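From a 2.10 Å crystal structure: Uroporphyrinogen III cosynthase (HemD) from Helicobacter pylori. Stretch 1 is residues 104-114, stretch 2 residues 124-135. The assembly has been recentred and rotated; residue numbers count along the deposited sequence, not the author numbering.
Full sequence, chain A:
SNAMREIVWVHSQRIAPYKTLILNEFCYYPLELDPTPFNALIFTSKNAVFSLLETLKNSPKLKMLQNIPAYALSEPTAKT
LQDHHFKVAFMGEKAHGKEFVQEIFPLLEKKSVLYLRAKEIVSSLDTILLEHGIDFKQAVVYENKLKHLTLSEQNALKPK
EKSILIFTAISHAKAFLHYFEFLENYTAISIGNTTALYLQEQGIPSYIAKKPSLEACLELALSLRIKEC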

# COMPACT_ATOMS: atom_id res chain seq x y z
N ILE A 104 4.29 2.55 19.86
CA ILE A 104 5.17 3.65 19.54
C ILE A 104 4.55 4.98 19.92
O ILE A 104 5.19 5.98 19.92
CB ILE A 104 5.67 3.69 18.08
CG1 ILE A 104 4.60 4.13 17.15
CG2 ILE A 104 6.18 2.39 17.64
CD1 ILE A 104 5.15 4.82 16.06
N PHE A 105 3.29 4.97 20.28
CA PHE A 105 2.64 6.22 20.55
C PHE A 105 3.23 6.97 21.72
O PHE A 105 3.32 8.16 21.71
CB PHE A 105 1.15 6.02 20.66
CG PHE A 105 0.54 5.53 19.41
CD1 PHE A 105 0.63 6.26 18.28
CD2 PHE A 105 -0.04 4.31 19.37
CE1 PHE A 105 0.11 5.82 17.14
CE2 PHE A 105 -0.58 3.86 18.24
CZ PHE A 105 -0.50 4.60 17.11
N PRO A 106 3.66 6.24 22.72
CA PRO A 106 4.34 6.82 23.86
C PRO A 106 5.65 7.46 23.48
O PRO A 106 6.02 8.40 24.07
CB PRO A 106 4.57 5.63 24.75
CG PRO A 106 3.54 4.71 24.39
CD PRO A 106 3.38 4.83 22.94
N LEU A 107 6.31 6.93 22.50
CA LEU A 107 7.57 7.50 22.03
C LEU A 107 7.32 8.81 21.30
O LEU A 107 8.24 9.62 21.14
CB LEU A 107 8.31 6.53 21.10
CG LEU A 107 8.59 5.09 21.57
CD1 LEU A 107 9.27 4.32 20.46
CD2 LEU A 107 9.44 5.04 22.84
N LEU A 108 6.09 9.01 20.86
CA LEU A 108 5.71 10.21 20.11
C LEU A 108 5.13 11.32 20.99
O LEU A 108 4.95 12.46 20.54
CB LEU A 108 4.73 9.86 18.99
CG LEU A 108 5.19 8.88 17.91
CD1 LEU A 108 4.12 8.76 16.81
CD2 LEU A 108 6.55 9.29 17.31
N GLU A 109 4.84 10.98 22.24
CA GLU A 109 4.34 11.96 23.20
C GLU A 109 5.42 13.03 23.36
O GLU A 109 6.61 12.72 23.41
CB GLU A 109 4.01 11.30 24.54
N LYS A 110 4.99 14.29 23.43
CA LYS A 110 5.90 15.43 23.58
C LYS A 110 6.75 15.73 22.34
O LYS A 110 7.68 16.53 22.41
CB LYS A 110 6.79 15.28 24.82
CG LYS A 110 6.12 14.66 26.04
CD LYS A 110 5.90 15.65 27.16
CE LYS A 110 6.38 15.06 28.47
NZ LYS A 110 5.81 15.76 29.63
N LYS A 111 6.41 15.12 21.20
CA LYS A 111 7.11 15.37 19.93
C LYS A 111 6.25 16.18 18.94
O LYS A 111 5.03 16.11 19.00
CB LYS A 111 7.51 14.06 19.25
CG LYS A 111 8.39 13.11 20.06
CD LYS A 111 9.76 13.67 20.36
CE LYS A 111 10.62 12.65 21.11
NZ LYS A 111 11.71 12.15 20.24
N SER A 112 6.90 16.93 18.04
CA SER A 112 6.23 17.53 16.87
C SER A 112 6.39 16.60 15.67
O SER A 112 7.48 16.48 15.13
CB SER A 112 6.85 18.87 16.52
OG SER A 112 6.41 19.85 17.43
N VAL A 113 5.28 15.98 15.27
CA VAL A 113 5.29 14.88 14.31
C VAL A 113 4.75 15.29 12.92
O VAL A 113 3.73 15.99 12.80
CB VAL A 113 4.45 13.68 14.83
CG1 VAL A 113 4.51 12.50 13.84
CG2 VAL A 113 4.91 13.24 16.22
N LEU A 114 5.45 14.86 11.89
CA LEU A 114 5.01 15.07 10.53
C LEU A 114 4.68 13.71 9.94
O LEU A 114 5.56 12.85 9.82
CB LEU A 114 6.09 15.74 9.69
CG LEU A 114 5.75 15.99 8.21
CD1 LEU A 114 4.45 16.85 8.02
CD2 LEU A 114 6.92 16.66 7.55
N SER A 124 -6.78 5.70 8.66
CA SER A 124 -6.99 6.96 9.42
C SER A 124 -6.14 7.07 10.69
O SER A 124 -6.65 7.25 11.80
CB SER A 124 -8.48 7.25 9.67
OG SER A 124 -9.20 6.09 10.05
N LEU A 125 -4.82 6.98 10.50
CA LEU A 125 -3.88 7.17 11.60
C LEU A 125 -4.02 8.58 12.20
O LEU A 125 -3.71 8.78 13.36
CB LEU A 125 -2.44 6.89 11.15
CG LEU A 125 -1.28 7.17 12.12
CD1 LEU A 125 -1.19 6.13 13.20
CD2 LEU A 125 0.04 7.28 11.38
N ASP A 126 -4.52 9.53 11.41
CA ASP A 126 -4.75 10.89 11.92
C ASP A 126 -5.71 10.92 13.12
O ASP A 126 -5.48 11.67 14.07
CB ASP A 126 -5.21 11.85 10.81
CG ASP A 126 -6.51 11.42 10.13
OD1 ASP A 126 -6.65 10.23 9.77
OD2 ASP A 126 -7.40 12.29 9.94
N THR A 127 -6.77 10.11 13.07
CA THR A 127 -7.72 10.01 14.18
C THR A 127 -7.04 9.34 15.37
O THR A 127 -7.16 9.83 16.50
CB THR A 127 -9.01 9.23 13.81
OG1 THR A 127 -8.69 7.87 13.48
CG2 THR A 127 -9.72 9.88 12.63
N ILE A 128 -6.33 8.24 15.11
CA ILE A 128 -5.58 7.52 16.14
C ILE A 128 -4.55 8.43 16.86
O ILE A 128 -4.44 8.42 18.09
CB ILE A 128 -4.88 6.27 15.56
CG1 ILE A 128 -5.93 5.34 14.91
CG2 ILE A 128 -4.07 5.55 16.64
CD1 ILE A 128 -5.35 4.18 14.07
N LEU A 129 -3.82 9.23 16.09
CA LEU A 129 -2.89 10.19 16.66
C LEU A 129 -3.60 11.25 17.50
O LEU A 129 -3.18 11.51 18.64
CB LEU A 129 -2.06 10.85 15.55
CG LEU A 129 -1.02 9.95 14.87
CD1 LEU A 129 -0.42 10.65 13.65
CD2 LEU A 129 0.08 9.52 15.85
N LEU A 130 -4.66 11.84 16.95
CA LEU A 130 -5.49 12.81 17.67
C LEU A 130 -6.02 12.21 18.98
O LEU A 130 -5.99 12.87 20.01
CB LEU A 130 -6.65 13.32 16.81
CG LEU A 130 -7.61 14.33 17.48
CD1 LEU A 130 -6.96 15.72 17.62
CD2 LEU A 130 -8.93 14.44 16.74
N GLU A 131 -6.48 10.96 18.94
CA GLU A 131 -6.96 10.28 20.14
C GLU A 131 -5.87 10.10 21.19
O GLU A 131 -6.15 10.11 22.38
CB GLU A 131 -7.61 8.93 19.81
CG GLU A 131 -9.04 9.06 19.26
CD GLU A 131 -9.57 7.80 18.58
OE1 GLU A 131 -8.90 6.73 18.64
OE2 GLU A 131 -10.66 7.88 17.98
N HIS A 132 -4.62 9.94 20.75
CA HIS A 132 -3.51 9.80 21.70
C HIS A 132 -2.92 11.14 22.17
O HIS A 132 -1.97 11.17 22.95
CB HIS A 132 -2.43 8.87 21.14
CG HIS A 132 -2.72 7.41 21.33
ND1 HIS A 132 -3.72 6.75 20.64
CD2 HIS A 132 -2.15 6.48 22.14
CE1 HIS A 132 -3.75 5.48 21.01
NE2 HIS A 132 -2.81 5.29 21.92
N GLY A 133 -3.52 12.24 21.71
CA GLY A 133 -3.06 13.59 22.05
C GLY A 133 -1.67 13.93 21.53
O GLY A 133 -0.89 14.61 22.22
N ILE A 134 -1.34 13.45 20.33
CA ILE A 134 -0.05 13.71 19.69
C ILE A 134 -0.12 15.00 18.87
O ILE A 134 -1.07 15.21 18.12
CB ILE A 134 0.40 12.53 18.79
CG1 ILE A 134 0.34 11.19 19.54
CG2 ILE A 134 1.78 12.80 18.17
CD1 ILE A 134 1.22 11.07 20.78
N ASP A 135 0.88 15.86 19.04
CA ASP A 135 1.04 17.09 18.26
C ASP A 135 1.58 16.71 16.87
O ASP A 135 2.77 16.40 16.72
CB ASP A 135 2.04 18.01 18.99
CG ASP A 135 2.25 19.35 18.28
OD1 ASP A 135 1.66 19.60 17.20
OD2 ASP A 135 3.03 20.17 18.83
O HOH W 1 3.15 15.19 20.59

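The contact is built around one aromatic ring. Phe105 points its CA-to-CB bond toward the second stretch and, with chi1 in the m well, lays its ring along the 125-131 helix, touching residues three and four positions apart. Its CE1 lies 4.2 Å from Leu125 CD1 and 3.9 Å from Leu129 CD2, both methyls near the plane of the ring at its edge, while its CZ comes within 3.7 Å of Ile128 CG2. The ring suits this place because it offers apolar surface to methyls from Leu125, Ile128 and Leu129, which converge on CE1 and CZ, and it has the largest area covered by the opposing stretch of any residue here. About 467 Å² is covered in all, with Leu108, Val113, Leu125, Leu129 and Ile134 buried.

One helical turn further, His132 lies beside the same ring. Phe105 CD2 sits over one face of the imidazole, the ring centroids are 4.6 Å apart, and the planes meet obliquely at 34°. The imidazole is held from its own side: His132 ND1 donates to Ile128 O at 3.1 Å, while His132 CD2 lies 3.6 Å from Phe105 CB, offering carbon surface from an otherwise polar residue.

Ile134 carries the apolar contact on past the helix. The helix ends in a Schellman motif in which Gly133 takes positive phi, a conformation glycine adopts easily, and Ile134 N returns to Leu129 O at 3.2 Å. The CA-to-CB bond of Ile134 points sideways, but its m,m rotamer brings the end of the chain nearer the first stretch. Its CD1 packs 4.1 Å from Leu108 CB and 3.7 Å from Phe105 O, against the weakly bonded helix, while its CG2 meets Val113 CG2 at 3.7 Å. Leu108 adds its CD1, 4.2 Å from Leu129 CD2.

Beyond this the contact turns to backbone. Val113 N donates to Asp135 O at 2.9 Å and 163°, the one direct hydrogen bond between the stretches, beside the Val113-Ile134 packing. Asp135 O also lies 3.2 Å from Lys111 O, but both are acceptors and cannot bond. Water 1 donates to Lys111 O at 2.6 Å and to Leu108 O at 3.3 Å, and accepts from Asp135 N at 2.8 Å. It thereby ties the type II turn from Leu108 to Lys111 to the second stretch. At the polar edge, Ser112 OG and Asp135 OD2 approach to 3.7 Å, polar side chains that suit an accessible margin.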